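Local coordinates for crustacyanin-C1 subunit (PDB 1I4U), which binds the carotenoid astaxanthin as a lipocalin subunit of crustacyanin, the bound pigment giving the lobster carapace its blue colour, at residues P9-A13 against S120-Y124; R17-W21 against E90-S94; W35-T41 against S133-S139; R79-Y84 against S94-S100. All blocks are in the same frame, centred on the assembly; numbering follows the deposited sequence.

Interaction 1 of 4, residues P9-A13 against S120-Y124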
# COMPACT_ATOMS: atom_id res chain seq x y z
N PRO A 9 15.85 -5.95 -9.25
CA PRO A 9 15.36 -6.74 -10.40
C PRO A 9 14.70 -8.04 -9.97
O PRO A 9 15.08 -8.64 -8.97
CB PRO A 9 16.63 -7.07 -11.18
CG PRO A 9 17.52 -5.90 -10.83
CD PRO A 9 17.29 -5.63 -9.36
N GLY A 10 13.74 -8.43 -10.83
CA GLY A 10 13.02 -9.66 -10.76
C GLY A 10 11.78 -9.55 -9.90
O GLY A 10 11.41 -8.47 -9.46
N LYS A 11 11.12 -10.66 -9.69
CA LYS A 11 9.89 -10.75 -8.93
C LYS A 11 10.12 -11.06 -7.46
O LYS A 11 11.15 -11.58 -7.04
CB LYS A 11 8.97 -11.81 -9.54
CG LYS A 11 8.68 -13.02 -8.69
CD LYS A 11 9.78 -14.08 -8.74
CE LYS A 11 9.44 -15.36 -7.99
NZ LYS A 11 9.92 -16.58 -8.72
N CYS A 12 9.07 -10.75 -6.69
CA CYS A 12 9.08 -11.16 -5.28
C CYS A 12 9.27 -12.66 -5.15
O CYS A 12 8.72 -13.49 -5.90
CB CYS A 12 7.76 -10.72 -4.65
SG CYS A 12 7.53 -8.93 -4.36
N ALA A 13 10.06 -13.07 -4.17
CA ALA A 13 10.39 -14.46 -3.83
C ALA A 13 9.16 -15.22 -3.39
O ALA A 13 8.17 -14.58 -2.99
CB ALA A 13 11.44 -14.51 -2.71
N SER A 120 7.97 -7.81 3.78
CA SER A 120 6.95 -7.30 2.89
C SER A 120 7.55 -7.16 1.49
O SER A 120 8.70 -6.75 1.39
CB SER A 120 6.47 -5.93 3.35
OG SER A 120 5.39 -5.47 2.60
N CYS A 121 6.79 -7.48 0.46
CA CYS A 121 7.31 -7.34 -0.91
C CYS A 121 6.19 -6.90 -1.83
O CYS A 121 5.03 -7.28 -1.62
CB CYS A 121 7.91 -8.67 -1.38
SG CYS A 121 8.88 -8.58 -2.89
N ILE A 122 6.55 -6.08 -2.80
CA ILE A 122 5.63 -5.62 -3.84
C ILE A 122 6.27 -5.81 -5.19
O ILE A 122 7.41 -5.36 -5.35
CB ILE A 122 5.22 -4.17 -3.60
CG1 ILE A 122 4.23 -3.56 -4.58
CG2 ILE A 122 6.39 -3.22 -3.53
CD1 ILE A 122 2.86 -4.23 -4.62
N ASP A 123 5.52 -6.39 -6.13
CA ASP A 123 5.94 -6.42 -7.51
C ASP A 123 5.49 -5.20 -8.29
O ASP A 123 4.36 -4.73 -8.21
CB ASP A 123 5.35 -7.65 -8.19
CG ASP A 123 6.04 -8.92 -7.75
OD1 ASP A 123 7.24 -9.04 -7.98
OD2 ASP A 123 5.33 -9.75 -7.19
N TYR A 124 6.37 -4.67 -9.11
CA TYR A 124 6.06 -3.57 -10.00
C TYR A 124 5.75 -4.13 -11.40
O TYR A 124 5.96 -5.31 -11.67
CB TYR A 124 7.21 -2.57 -10.10
CG TYR A 124 7.60 -1.93 -8.79
CD1 TYR A 124 6.69 -1.14 -8.10
CD2 TYR A 124 8.87 -2.12 -8.23
CE1 TYR A 124 7.05 -0.57 -6.90
CE2 TYR A 124 9.21 -1.54 -7.03
CZ TYR A 124 8.29 -0.76 -6.36
OH TYR A 124 8.63 -0.15 -5.16

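Interaction 2 of 4, residues R17-W21 against E90-S94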
# COMPACT_ATOMS: atom_id res chain seq x y z
N ARG A 17 4.28 -19.09 2.64
CA ARG A 17 3.26 -18.49 3.47
C ARG A 17 2.25 -19.46 4.08
O ARG A 17 1.88 -19.20 5.22
CB ARG A 17 2.58 -17.47 2.56
CG ARG A 17 3.42 -16.22 2.34
CD ARG A 17 2.52 -15.24 1.58
NE ARG A 17 2.50 -15.62 0.16
CZ ARG A 17 1.49 -15.62 -0.69
NH1 ARG A 17 0.22 -15.31 -0.50
NH2 ARG A 17 1.73 -16.01 -1.95
N ASN A 18 1.76 -20.53 3.43
CA ASN A 18 0.68 -21.32 4.04
C ASN A 18 1.12 -21.99 5.34
O ASN A 18 0.40 -22.11 6.33
CB ASN A 18 0.01 -22.41 3.17
CG ASN A 18 -1.40 -22.56 3.80
OD1 ASN A 18 -1.47 -22.99 4.96
ND2 ASN A 18 -2.45 -22.16 3.10
N LYS A 19 2.35 -22.47 5.30
CA LYS A 19 2.87 -23.13 6.49
C LYS A 19 2.97 -22.11 7.63
O LYS A 19 2.59 -22.39 8.78
CB LYS A 19 4.24 -23.72 6.19
CG LYS A 19 5.00 -24.12 7.45
CD LYS A 19 6.50 -23.97 7.20
CE LYS A 19 6.96 -22.54 7.41
NZ LYS A 19 8.46 -22.46 7.44
N LEU A 20 3.52 -20.93 7.29
CA LEU A 20 3.75 -19.91 8.32
C LEU A 20 2.40 -19.52 8.88
O LEU A 20 2.17 -19.36 10.09
CB LEU A 20 4.51 -18.73 7.71
CG LEU A 20 5.99 -18.99 7.35
CD1 LEU A 20 6.55 -17.83 6.51
CD2 LEU A 20 6.86 -19.21 8.57
N TRP A 21 1.46 -19.34 7.96
CA TRP A 21 0.14 -18.86 8.35
C TRP A 21 -0.48 -19.83 9.35
O TRP A 21 -0.98 -19.48 10.40
CB TRP A 21 -0.75 -18.71 7.11
CG TRP A 21 -2.11 -18.18 7.38
CD1 TRP A 21 -3.28 -18.90 7.38
CD2 TRP A 21 -2.52 -16.84 7.69
NE1 TRP A 21 -4.36 -18.08 7.66
CE2 TRP A 21 -3.91 -16.80 7.86
CE3 TRP A 21 -1.83 -15.63 7.85
CZ2 TRP A 21 -4.66 -15.65 8.17
CZ3 TRP A 21 -2.55 -14.49 8.15
CH2 TRP A 21 -3.95 -14.49 8.31
N GLU A 90 -5.79 -14.35 1.36
CA GLU A 90 -4.40 -14.78 1.18
C GLU A 90 -3.82 -15.05 2.56
O GLU A 90 -4.19 -14.45 3.58
CB GLU A 90 -3.59 -13.72 0.43
CG GLU A 90 -4.08 -13.50 -1.01
CD GLU A 90 -3.53 -12.26 -1.68
OE1 GLU A 90 -2.55 -11.63 -1.28
OE2 GLU A 90 -4.08 -11.87 -2.75
N PRO A 91 -2.91 -16.02 2.64
CA PRO A 91 -2.25 -16.45 3.85
C PRO A 91 -1.18 -15.53 4.39
O PRO A 91 -0.07 -15.95 4.69
CB PRO A 91 -1.66 -17.81 3.44
CG PRO A 91 -1.38 -17.63 2.00
CD PRO A 91 -2.55 -16.84 1.49
N HIS A 92 -1.58 -14.27 4.54
CA HIS A 92 -0.73 -13.32 5.23
C HIS A 92 -1.58 -12.20 5.78
O HIS A 92 -2.75 -12.07 5.44
CB HIS A 92 0.34 -12.84 4.30
CG HIS A 92 -0.10 -12.12 3.09
ND1 HIS A 92 -0.46 -10.83 2.91
CD2 HIS A 92 -0.24 -12.63 1.86
CE1 HIS A 92 -0.79 -10.61 1.62
NE2 HIS A 92 -0.65 -11.71 0.96
N LEU A 93 -0.95 -11.42 6.64
CA LEU A 93 -1.59 -10.26 7.24
C LEU A 93 -1.36 -9.04 6.33
O LEU A 93 -0.40 -8.94 5.57
CB LEU A 93 -0.95 -9.95 8.61
CG LEU A 93 -1.11 -11.09 9.62
CD1 LEU A 93 -0.09 -10.94 10.73
CD2 LEU A 93 -2.56 -11.12 10.10
N SER A 94 -2.27 -8.07 6.44
CA SER A 94 -2.06 -6.71 5.99
C SER A 94 -1.68 -5.82 7.16
O SER A 94 -2.33 -5.87 8.19
CB SER A 94 -3.32 -6.12 5.40
OG SER A 94 -3.75 -6.85 4.26
O HOH W 1 2.33 -16.34 5.91

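Interaction 3 of 4, residues W35-T41 against S133-S139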
# COMPACT_ATOMS: atom_id res chain seq x y z
N TRP A 35 7.00 -4.92 20.91
CA TRP A 35 8.14 -5.30 20.08
C TRP A 35 8.95 -4.05 19.69
O TRP A 35 8.36 -3.06 19.25
CB TRP A 35 7.67 -5.93 18.80
CG TRP A 35 7.09 -7.31 18.83
CD1 TRP A 35 5.76 -7.60 18.78
CD2 TRP A 35 7.78 -8.54 18.89
NE1 TRP A 35 5.59 -8.97 18.80
CE2 TRP A 35 6.81 -9.58 18.87
CE3 TRP A 35 9.13 -8.87 18.96
CZ2 TRP A 35 7.14 -10.94 18.92
CZ3 TRP A 35 9.48 -10.19 19.00
CH2 TRP A 35 8.49 -11.20 19.00
N TYR A 36 10.24 -4.11 19.83
CA TYR A 36 11.12 -3.03 19.42
C TYR A 36 11.70 -3.35 18.06
O TYR A 36 12.04 -4.49 17.75
CB TYR A 36 12.28 -2.90 20.44
CG TYR A 36 11.79 -2.60 21.84
CD1 TYR A 36 11.46 -3.61 22.71
CD2 TYR A 36 11.62 -1.28 22.29
CE1 TYR A 36 11.00 -3.35 23.99
CE2 TYR A 36 11.15 -1.02 23.56
CZ TYR A 36 10.83 -2.06 24.42
OH TYR A 36 10.38 -1.80 25.67
N GLN A 37 11.84 -2.34 17.20
CA GLN A 37 12.45 -2.57 15.89
C GLN A 37 13.95 -2.53 16.05
O GLN A 37 14.52 -1.46 16.27
CB GLN A 37 12.00 -1.48 14.92
CG GLN A 37 12.58 -1.66 13.50
CD GLN A 37 12.14 -0.46 12.69
OE1 GLN A 37 11.05 -0.32 12.13
NE2 GLN A 37 12.83 0.62 12.57
N PHE A 38 14.60 -3.70 15.93
CA PHE A 38 16.04 -3.79 16.09
C PHE A 38 16.79 -3.27 14.88
O PHE A 38 17.81 -2.61 15.04
CB PHE A 38 16.41 -5.24 16.37
CG PHE A 38 17.89 -5.50 16.51
CD1 PHE A 38 18.56 -5.11 17.66
CD2 PHE A 38 18.58 -6.08 15.47
CE1 PHE A 38 19.92 -5.30 17.77
CE2 PHE A 38 19.92 -6.30 15.59
CZ PHE A 38 20.62 -5.91 16.74
N ALA A 39 16.30 -3.63 13.69
CA ALA A 39 16.97 -3.24 12.44
C ALA A 39 15.95 -3.35 11.31
O ALA A 39 14.96 -4.09 11.43
CB ALA A 39 18.19 -4.07 12.09
N LEU A 40 16.20 -2.65 10.22
CA LEU A 40 15.34 -2.70 9.04
C LEU A 40 16.17 -2.35 7.80
O LEU A 40 17.17 -1.65 7.90
CB LEU A 40 14.10 -1.81 9.15
CG LEU A 40 14.26 -0.35 8.83
CD1 LEU A 40 12.87 0.31 8.83
CD2 LEU A 40 15.17 0.37 9.82
N THR A 41 15.69 -2.86 6.64
CA THR A 41 16.26 -2.45 5.38
C THR A 41 15.60 -1.16 4.93
O THR A 41 14.47 -0.86 5.34
CB THR A 41 16.13 -3.57 4.30
OG1 THR A 41 14.75 -3.85 4.02
CG2 THR A 41 16.76 -4.87 4.76
N SER A 133 12.30 -5.43 4.98
CA SER A 133 12.55 -6.43 5.97
C SER A 133 12.85 -5.74 7.31
O SER A 133 13.35 -4.63 7.37
CB SER A 133 13.69 -7.35 5.57
OG SER A 133 13.43 -8.01 4.35
N PHE A 134 12.51 -6.47 8.36
CA PHE A 134 12.60 -5.98 9.73
C PHE A 134 13.02 -7.10 10.66
O PHE A 134 12.58 -8.21 10.49
CB PHE A 134 11.27 -5.45 10.24
CG PHE A 134 10.52 -4.49 9.32
CD1 PHE A 134 9.80 -4.98 8.25
CD2 PHE A 134 10.58 -3.12 9.52
CE1 PHE A 134 9.14 -4.11 7.41
CE2 PHE A 134 9.89 -2.25 8.68
CZ PHE A 134 9.18 -2.76 7.62
N ILE A 135 13.82 -6.74 11.66
CA ILE A 135 14.13 -7.61 12.78
C ILE A 135 13.52 -6.95 14.00
O ILE A 135 13.88 -5.78 14.30
CB ILE A 135 15.64 -7.86 12.94
CG1 ILE A 135 16.21 -8.55 11.69
CG2 ILE A 135 16.01 -8.68 14.16
CD1 ILE A 135 17.74 -8.58 11.64
N PHE A 136 12.62 -7.65 14.66
CA PHE A 136 12.00 -7.20 15.90
C PHE A 136 12.55 -7.99 17.12
O PHE A 136 12.89 -9.17 16.97
CB PHE A 136 10.51 -7.44 15.85
CG PHE A 136 9.59 -6.49 15.14
CD1 PHE A 136 10.05 -5.49 14.28
CD2 PHE A 136 8.20 -6.58 15.35
CE1 PHE A 136 9.19 -4.58 13.68
CE2 PHE A 136 7.32 -5.66 14.77
CZ PHE A 136 7.83 -4.69 13.94
N SER A 137 12.62 -7.31 18.24
CA SER A 137 13.08 -7.87 19.50
C SER A 137 12.08 -7.58 20.60
O SER A 137 11.42 -6.56 20.60
CB SER A 137 14.43 -7.29 19.86
OG SER A 137 14.90 -7.83 21.10
N ARG A 138 12.03 -8.48 21.59
CA ARG A 138 11.25 -8.16 22.79
C ARG A 138 11.94 -7.20 23.75
O ARG A 138 11.30 -6.77 24.73
CB ARG A 138 10.83 -9.44 23.50
CG ARG A 138 9.81 -10.28 22.79
CD ARG A 138 8.51 -9.55 22.53
NE ARG A 138 7.45 -10.49 22.17
CZ ARG A 138 6.17 -10.14 22.08
NH1 ARG A 138 5.77 -8.92 22.31
NH2 ARG A 138 5.27 -11.07 21.76
N SER A 139 13.16 -6.85 23.48
CA SER A 139 13.95 -5.92 24.27
C SER A 139 14.65 -4.91 23.39
O SER A 139 14.68 -5.00 22.16
CB SER A 139 14.93 -6.72 25.13
OG SER A 139 15.59 -7.72 24.45
O HOH W 2 12.06 -2.13 5.90
O HOH W 3 14.34 -6.27 2.46

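Interaction 4 of 4, residues R79-Y84 against S94-S100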
# COMPACT_ATOMS: atom_id res chain seq x y z
N ARG A 79 2.01 6.61 15.90
CA ARG A 79 1.27 6.19 14.74
C ARG A 79 0.34 5.06 15.12
O ARG A 79 0.75 4.12 15.74
CB ARG A 79 2.20 5.69 13.64
CG ARG A 79 3.11 6.82 13.20
CD ARG A 79 3.95 6.33 12.06
NE ARG A 79 3.05 6.31 10.87
CZ ARG A 79 3.48 5.61 9.80
NH1 ARG A 79 4.65 4.96 9.75
NH2 ARG A 79 2.71 5.56 8.73
N ASN A 80 -0.93 5.17 14.71
CA ASN A 80 -1.95 4.12 14.90
C ASN A 80 -1.99 3.17 13.71
O ASN A 80 -2.10 3.64 12.57
CB ASN A 80 -3.32 4.74 15.08
CG ASN A 80 -3.43 5.59 16.33
OD1 ASN A 80 -3.16 5.10 17.42
ND2 ASN A 80 -3.79 6.85 16.20
N GLY A 81 -1.84 1.90 14.02
CA GLY A 81 -1.81 0.86 13.01
C GLY A 81 -2.75 -0.26 13.33
O GLY A 81 -3.33 -0.36 14.42
N LYS A 82 -2.94 -1.15 12.34
CA LYS A 82 -3.68 -2.38 12.48
C LYS A 82 -2.98 -3.49 11.71
O LYS A 82 -2.33 -3.21 10.71
CB LYS A 82 -5.10 -2.28 11.90
CG LYS A 82 -6.03 -1.36 12.64
CD LYS A 82 -7.33 -1.20 11.86
CE LYS A 82 -8.27 -0.33 12.65
NZ LYS A 82 -9.13 -1.16 13.50
N LEU A 83 -3.13 -4.72 12.21
CA LEU A 83 -2.66 -5.88 11.47
C LEU A 83 -3.85 -6.83 11.38
O LEU A 83 -4.38 -7.22 12.40
CB LEU A 83 -1.44 -6.40 12.18
CG LEU A 83 -0.56 -7.46 11.61
CD1 LEU A 83 0.19 -6.96 10.40
CD2 LEU A 83 0.45 -7.92 12.64
N TYR A 84 -4.30 -7.15 10.18
CA TYR A 84 -5.52 -7.94 10.02
C TYR A 84 -5.33 -8.91 8.88
O TYR A 84 -4.48 -8.69 8.00
CB TYR A 84 -6.73 -7.06 9.79
CG TYR A 84 -6.61 -5.94 8.81
CD1 TYR A 84 -6.70 -6.17 7.44
CD2 TYR A 84 -6.39 -4.63 9.22
CE1 TYR A 84 -6.59 -5.13 6.55
CE2 TYR A 84 -6.28 -3.60 8.32
CZ TYR A 84 -6.38 -3.83 6.97
OH TYR A 84 -6.28 -2.84 6.02
N SER A 94 -2.27 -8.07 6.44
CA SER A 94 -2.06 -6.71 5.99
C SER A 94 -1.68 -5.82 7.16
O SER A 94 -2.33 -5.87 8.19
CB SER A 94 -3.32 -6.12 5.40
OG SER A 94 -3.75 -6.85 4.26
N ILE A 95 -0.62 -5.05 6.99
CA ILE A 95 -0.26 -4.05 7.99
C ILE A 95 -0.72 -2.72 7.42
O ILE A 95 -0.43 -2.37 6.26
CB ILE A 95 1.24 -4.04 8.29
CG1 ILE A 95 1.56 -3.02 9.38
CG2 ILE A 95 2.12 -3.77 7.08
CD1 ILE A 95 1.33 -3.40 10.76
N ASP A 96 -1.49 -1.98 8.20
CA ASP A 96 -2.16 -0.75 7.78
C ASP A 96 -1.91 0.33 8.83
O ASP A 96 -1.90 0.01 10.01
CB ASP A 96 -3.66 -1.04 7.61
CG ASP A 96 -4.42 -0.09 6.72
OD1 ASP A 96 -3.89 0.98 6.36
OD2 ASP A 96 -5.61 -0.44 6.43
N TYR A 97 -1.70 1.57 8.42
CA TYR A 97 -1.49 2.67 9.32
C TYR A 97 -2.36 3.84 8.92
O TYR A 97 -2.65 4.07 7.73
CB TYR A 97 -0.02 3.14 9.36
CG TYR A 97 0.77 2.27 10.33
CD1 TYR A 97 1.29 1.03 9.99
CD2 TYR A 97 1.00 2.68 11.62
CE1 TYR A 97 2.01 0.25 10.90
CE2 TYR A 97 1.71 1.92 12.53
CZ TYR A 97 2.22 0.72 12.18
OH TYR A 97 2.91 -0.06 13.08
N GLU A 98 -2.79 4.64 9.88
CA GLU A 98 -3.50 5.86 9.55
C GLU A 98 -2.70 6.74 8.58
O GLU A 98 -1.51 6.86 8.70
CB GLU A 98 -3.78 6.73 10.75
CG GLU A 98 -5.03 6.48 11.54
CD GLU A 98 -5.16 7.25 12.83
OE1 GLU A 98 -4.17 7.79 13.37
OE2 GLU A 98 -6.31 7.31 13.29
N ASN A 99 -3.41 7.28 7.60
CA ASN A 99 -2.88 8.16 6.60
C ASN A 99 -1.73 7.53 5.84
O ASN A 99 -0.73 8.22 5.60
CB ASN A 99 -2.42 9.43 7.30
CG ASN A 99 -3.65 10.24 7.72
OD1 ASN A 99 -3.79 10.50 8.90
ND2 ASN A 99 -4.48 10.57 6.74
N SER A 100 -1.86 6.26 5.46
CA SER A 100 -0.84 5.46 4.82
C SER A 100 -1.41 4.44 3.87
O SER A 100 -2.62 4.19 3.81
CB SER A 100 0.05 4.76 5.86
OG SER A 100 1.24 4.26 5.17
O HOH W 4 1.18 7.84 8.02
O HOH W 5 0.22 6.65 11.03
O HOH W 6 -1.50 7.62 13.30

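Interaction 1 of 4, residues P9-A13 against S120-Y124
A disulfide and a backbone-to-carboxylate hydrogen bond tie the N-terminal loop to strand 115-123 of the lipocalin barrel, a surface contact in which the N-terminal segment, between strand 7-9 and helix 17-24, is fastened to the barrel wall. Ser-120, at the start of the strand segment, turns its CA-to-CB bond away from the loop; its OG hydrogen-bonds to Pro-104 O on the adjacent strand 102-110. Cys-121 follows with CB toward the loop, and its SG meets Cys-12 SG at 2.0 Å. The chi3 of -96° is close to the relaxed right-angle value and gives the bridge a left-handed sense. A sulfate ion, probably from the crystallisation liquor, lies about 4 Å from the Cys-121 side chain. Ile-122 again points away, where its apolar side chain packs on Phe-101 of the second subunit, while its backbone N lies 3.4 Å from Cys-12 SG. At Asp-123 the loop is held by polar means: the short side chain brings OD1 to the backbone NH of Cys-12, which lies in a loop and not in a strand ladder. This hydrogen bond, Cys-12 N to Asp-123 OD1, is 2.8 Å long and nearly straight at 164°. The same OD1 sits 3.3 Å from Lys-11 CA, and just before it Gly-10 adopts a phi of 89°, which glycine tolerates best. Tyr-124 leaves the strand, and its OH hydrogen-bonds to Ser-130 OG.

Interaction 2 of 4, residues R17-W21 against E90-S94
This is mainly an apolar packing contact, supplemented by one water bridge, between helix 17-24 and the hairpin connection leading into strand 93-97; it belongs to the lipocalin fold, whose N-terminal segment runs past the closed end of the barrel before the first long strand. Pro-91 and Trp-21 lie at its centre. The indole is broad and flat enough to cover the turn: Pro-91 CA sits over one face, 4.1 Å from the centroid of the five-membered ring, as a CH-pi contact, and Trp-21 CZ3 reaches Leu-93 CD2 at 3.9 Å. Arg-28 adds a cation-pi contact to the same indole. Proline suits its place because its restricted phi, here -75°, fits the centre of an inverse gamma turn, closed by a weak hydrogen bond from His-92 N to Glu-90 O (2.8 Å). The imidazole of His-92 then braces the bend, donating through NE2 to Glu-90 OE1 (2.9 Å) and through ND1 to Leu-93 O (3.3 Å). Glu-90 OE2 has a further partner, the backbone N of Asn-99 of the second subunit. Arg-17 stretches alongside, bringing NH1 to 3.6 Å from His-92 CD2, at the edge of that ring, and to 3.7 Å from Pro-91 CD. Finally, water 1 donates to two backbone carbonyls, Arg-17 O at 3.0 Å and Pro-91 O at 2.7 Å.

Interaction 3 of 4, residues W35-T41 against S133-S139
Strands 33-41 and 128-137, the first and last long strands of the lipocalin barrel, pair antiparallel and so close it. Tyr-36 and Ser-137 exchange hydrogen bonds (Tyr-36 N to Ser-137 O 2.8 Å, Ser-137 N to Tyr-36 O 2.9 Å). A classic beta bulge follows: Ile-135 O accepts from both Phe-38 N (2.7 Å) and Ala-39 N (3.3 Å), the extra residue being accommodated by Phe-38's near-helical psi of -43°. Ile-135 N donates in return to Ala-39 O (2.9 Å), and Thr-41 N donates to Ser-133 O (3.0 Å). Water 2 donates to Thr-41 O and Ser-133 O, while water 3 joins Thr-41 OG1 to Ser-133 OG. At the other end, the Arg-138 guanidinium lies flat on Trp-35, centres 3.7 Å apart, a cation-pi stack between the signature tryptophan and arginine of lipocalins. With its face against the indole, the guanidinium keeps its edge N-H groups for backbone carbonyls: NE donates to Tyr-112 O, NH1 to Val-34 O and NH2 to Ala-32 O, while Trp-35 NE1 donates to Tyr-31 O. Strand 33-41 also pairs with strands 52-58 and 164-166, strand 128-137 with 115-123, and Phe-164 covers Ala-39 and Ile-135.

Interaction 4 of 4, residues R79-Y84 against S94-S100
Backbone hydrogen bonds set the antiparallel register: Lys-82 N to Asp-96 O (2.8 Å) and Asp-96 N to Lys-82 O (2.9 Å), then Tyr-84 N to Ser-94 O (3.1 Å) and Ser-94 N to Tyr-84 O (2.8 Å). Glu-98 N extends the ladder to Asn-80 O at 3.0 Å. Polar side chains reinforce it: Tyr-84 OH donates to Asp-96 OD2 at a short 2.5 Å, and Asn-80 ND2 to Glu-98 OE1 at 3.0 Å. Waters 4 and 5 link Arg-79 NH2 and NE to Glu-98 O. On the face of Gly-81, Leu-83, Ile-95 and Tyr-97, the two aliphatic residues supply apolar bulk: Leu-83 CD1 meets Ile-95 CB at 3.8 Å. Gly-81 CA lies 3.8 Å from the Tyr-97 ring centroid as a CH-pi contact; any CB on Gly-81 would clash with that ring. A type II turn from Tyr-97 to Ser-100 ends the strand, its positive-phi position suiting Asn-99. The whole is an antiparallel beta hairpin, an element of the lipocalin barrel wall.

All four contacts reach one curled antiparallel sheet. Interactions 2 and 4 share Ser-94 and strand 93-97, and Trp-21 packs on Pro-85 and Leu-93, so the docked helix leans on the same hairpin. In the dimer, Glu-90 OE2 of interaction 2 hydrogen-bonds Asn-99 N of interaction 4 in the second subunit, which interaction 1 also touches. Interactions 1 and 2 adjoin in sequence, yet their centres are 17 Å apart. Interaction 3 closes the barrel; its centre lies 17 Å from that of interaction 4. Methylpentanediol, probably from the crystallisation liquor, is bound about 4 Å from the Phe-136 side chain and, likewise, about 3 Å from that of Tyr-97, consistent with a ligand cavity in the barrel.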